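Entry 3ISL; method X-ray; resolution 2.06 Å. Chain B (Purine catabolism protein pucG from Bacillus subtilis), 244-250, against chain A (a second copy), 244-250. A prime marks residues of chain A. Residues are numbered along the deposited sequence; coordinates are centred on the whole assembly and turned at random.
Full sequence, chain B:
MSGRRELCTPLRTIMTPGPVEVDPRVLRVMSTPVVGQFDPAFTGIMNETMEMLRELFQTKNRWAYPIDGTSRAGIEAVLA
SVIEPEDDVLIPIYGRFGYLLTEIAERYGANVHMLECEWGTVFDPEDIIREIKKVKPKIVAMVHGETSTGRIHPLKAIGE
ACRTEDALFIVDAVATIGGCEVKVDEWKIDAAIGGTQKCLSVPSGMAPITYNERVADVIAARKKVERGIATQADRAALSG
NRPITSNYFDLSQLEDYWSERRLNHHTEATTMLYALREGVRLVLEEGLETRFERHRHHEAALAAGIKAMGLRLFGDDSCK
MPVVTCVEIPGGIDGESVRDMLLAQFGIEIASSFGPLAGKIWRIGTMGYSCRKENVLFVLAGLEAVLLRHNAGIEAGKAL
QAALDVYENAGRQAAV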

# COMPACT_ATOMS: atom_id res chain seq x y z
N ILE B 244 -5.17 8.43 -17.69
CA ILE B 244 -5.70 8.30 -16.32
C ILE B 244 -4.82 9.24 -15.48
O ILE B 244 -3.57 9.13 -15.55
CB ILE B 244 -5.52 6.83 -15.75
CG1 ILE B 244 -6.03 5.71 -16.70
CG2 ILE B 244 -5.98 6.71 -14.30
CD1 ILE B 244 -7.47 5.75 -17.06
N THR B 245 -5.42 10.15 -14.69
CA THR B 245 -4.65 11.18 -13.93
C THR B 245 -3.61 10.61 -12.91
O THR B 245 -2.47 11.13 -12.78
CB THR B 245 -5.58 12.32 -13.33
OG1 THR B 245 -6.41 12.86 -14.37
CG2 THR B 245 -4.77 13.48 -12.68
N SER B 246 -3.96 9.51 -12.24
CA SER B 246 -2.98 8.85 -11.38
C SER B 246 -2.19 7.71 -12.08
O SER B 246 -2.76 6.65 -12.39
CB SER B 246 -3.64 8.35 -10.09
OG SER B 246 -2.73 7.59 -9.33
N ASN B 247 -0.88 7.91 -12.29
CA ASN B 247 0.02 6.86 -12.81
C ASN B 247 -0.02 5.57 -11.95
O ASN B 247 -0.11 4.44 -12.48
CB ASN B 247 1.48 7.39 -12.94
CG ASN B 247 2.50 6.28 -13.22
OD1 ASN B 247 2.67 5.85 -14.37
ND2 ASN B 247 3.19 5.80 -12.16
N TYR B 248 0.00 5.75 -10.63
CA TYR B 248 0.06 4.61 -9.70
C TYR B 248 -1.27 3.86 -9.68
O TYR B 248 -1.29 2.64 -9.47
CB TYR B 248 0.49 5.08 -8.30
CG TYR B 248 0.60 4.01 -7.26
CD1 TYR B 248 1.83 3.38 -7.00
CD2 TYR B 248 -0.51 3.65 -6.49
CE1 TYR B 248 1.94 2.42 -6.01
CE2 TYR B 248 -0.43 2.66 -5.51
CZ TYR B 248 0.80 2.06 -5.27
OH TYR B 248 0.91 1.10 -4.29
N PHE B 249 -2.36 4.58 -9.99
CA PHE B 249 -3.74 4.04 -10.04
C PHE B 249 -4.23 3.81 -11.49
O PHE B 249 -5.44 3.75 -11.76
CB PHE B 249 -4.71 5.01 -9.34
CG PHE B 249 -4.55 5.07 -7.86
CD1 PHE B 249 -4.14 3.95 -7.14
CD2 PHE B 249 -4.82 6.25 -7.18
CE1 PHE B 249 -4.00 4.00 -5.78
CE2 PHE B 249 -4.67 6.34 -5.81
CZ PHE B 249 -4.25 5.21 -5.11
N ASP B 250 -3.29 3.71 -12.43
CA ASP B 250 -3.60 3.46 -13.84
C ASP B 250 -3.80 1.93 -14.07
O ASP B 250 -2.81 1.13 -14.05
CB ASP B 250 -2.48 4.05 -14.73
CG ASP B 250 -2.83 4.04 -16.23
OD1 ASP B 250 -2.13 4.76 -17.00
OD2 ASP B 250 -3.80 3.34 -16.64
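Chain A 244-250: ITSNYFD

The two copies of this seven-residue segment face each other, touching through Thr245, Ser246, Tyr248 and Phe249 of each, and each hetero-pair occurs twice. Neither segment forms a regular helix or strand, and no hydrogen bond joins them; the 242 Å² buried between them, both sides summed, is held by side-chain packing. Each segment folds back on itself, CA of Ile244′ lying 5.8 Å from CA of Asp250′, so the two meet as loops and not as paired strands. The backbones come nearest in register at Ser246′ and Ser246, whose CA atoms lie 7.5 Å apart.

Ile244′ is buried but out of reach of the chain B segment. Thr245′ makes the first contact: its CB points toward the partner, and its CG2 methyl lies 3.9 Å from CG2 of Thr245, an apolar approach that a threonine can offer while keeping a hydroxyl. Ser246′ is extended (phi/psi -78/117), and its small side chain does two jobs. OG accepts a hydrogen bond from N of Phe249′ (2.9 Å), bracing the turn that follows, and lies 4.1 Å from CE2 of Phe249, near the plane of that ring at its edge.

Asn247′ does not touch the chain B segment; it opens a type I turn closed by the hydrogen bond from Asp250′ N to Asn247′ O (3.2 Å). Tyr248′ receives the edge of Phe249 toward its ring face, offset, with CD2 3.8 Å from CZ of Phe249. Phe249′ is the most covered residue of its segment: its CE2 reaches CE2 of Phe249 at 3.5 Å, the two rings nearly parallel (5°) but slid apart so that they barely overlap, and its CZ lies 3.7 Å from CD2 of Tyr248. A flat, wholly apolar ring suits this crowded centre. Asp250′, out of reach of the opposing segment, N-caps the following helix.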

# COMPACT_ATOMS: atom_id res chain seq x y z
N ILE A 244 -6.06 18.96 -4.05
CA ILE A 244 -5.23 17.89 -4.63
C ILE A 244 -6.17 16.82 -5.26
O ILE A 244 -7.16 16.37 -4.60
CB ILE A 244 -4.32 17.32 -3.52
CG1 ILE A 244 -3.34 18.41 -3.05
CG2 ILE A 244 -3.65 16.03 -3.96
CD1 ILE A 244 -3.03 18.39 -1.55
N THR A 245 -5.88 16.45 -6.52
CA THR A 245 -6.74 15.55 -7.35
C THR A 245 -6.95 14.13 -6.73
O THR A 245 -8.09 13.62 -6.65
CB THR A 245 -6.21 15.48 -8.82
OG1 THR A 245 -6.11 16.82 -9.34
CG2 THR A 245 -7.10 14.61 -9.76
N SER A 246 -5.87 13.53 -6.25
CA SER A 246 -5.99 12.28 -5.49
C SER A 246 -6.46 12.55 -4.04
O SER A 246 -5.78 13.24 -3.26
CB SER A 246 -4.66 11.52 -5.52
OG SER A 246 -4.75 10.30 -4.81
N ASN A 247 -7.64 12.02 -3.69
CA ASN A 247 -8.04 11.97 -2.29
C ASN A 247 -7.06 11.14 -1.42
O ASN A 247 -6.66 11.57 -0.33
CB ASN A 247 -9.48 11.41 -2.15
CG ASN A 247 -9.86 11.17 -0.68
OD1 ASN A 247 -10.28 12.10 0.03
ND2 ASN A 247 -9.69 9.92 -0.21
N TYR A 248 -6.68 9.95 -1.92
CA TYR A 248 -5.80 9.03 -1.18
C TYR A 248 -4.39 9.62 -1.00
O TYR A 248 -3.80 9.50 0.09
CB TYR A 248 -5.74 7.66 -1.88
CG TYR A 248 -4.98 6.57 -1.16
CD1 TYR A 248 -5.61 5.81 -0.15
CD2 TYR A 248 -3.63 6.29 -1.49
CE1 TYR A 248 -4.93 4.78 0.48
CE2 TYR A 248 -2.93 5.27 -0.87
CZ TYR A 248 -3.57 4.50 0.13
OH TYR A 248 -2.87 3.45 0.76
N PHE A 249 -3.88 10.32 -2.02
CA PHE A 249 -2.56 11.01 -1.93
C PHE A 249 -2.62 12.48 -1.43
O PHE A 249 -1.68 13.25 -1.64
CB PHE A 249 -1.82 10.90 -3.29
CG PHE A 249 -1.55 9.47 -3.74
CD1 PHE A 249 -1.14 8.48 -2.82
CD2 PHE A 249 -1.73 9.11 -5.08
CE1 PHE A 249 -0.90 7.15 -3.23
CE2 PHE A 249 -1.49 7.78 -5.51
CZ PHE A 249 -1.10 6.81 -4.58
N ASP A 250 -3.74 12.86 -0.78
CA ASP A 250 -3.92 14.25 -0.27
C ASP A 250 -3.11 14.47 1.05
O ASP A 250 -3.61 14.15 2.15
CB ASP A 250 -5.43 14.56 -0.09
CG ASP A 250 -5.71 16.07 0.26
OD1 ASP A 250 -6.91 16.49 0.17
OD2 ASP A 250 -4.73 16.82 0.62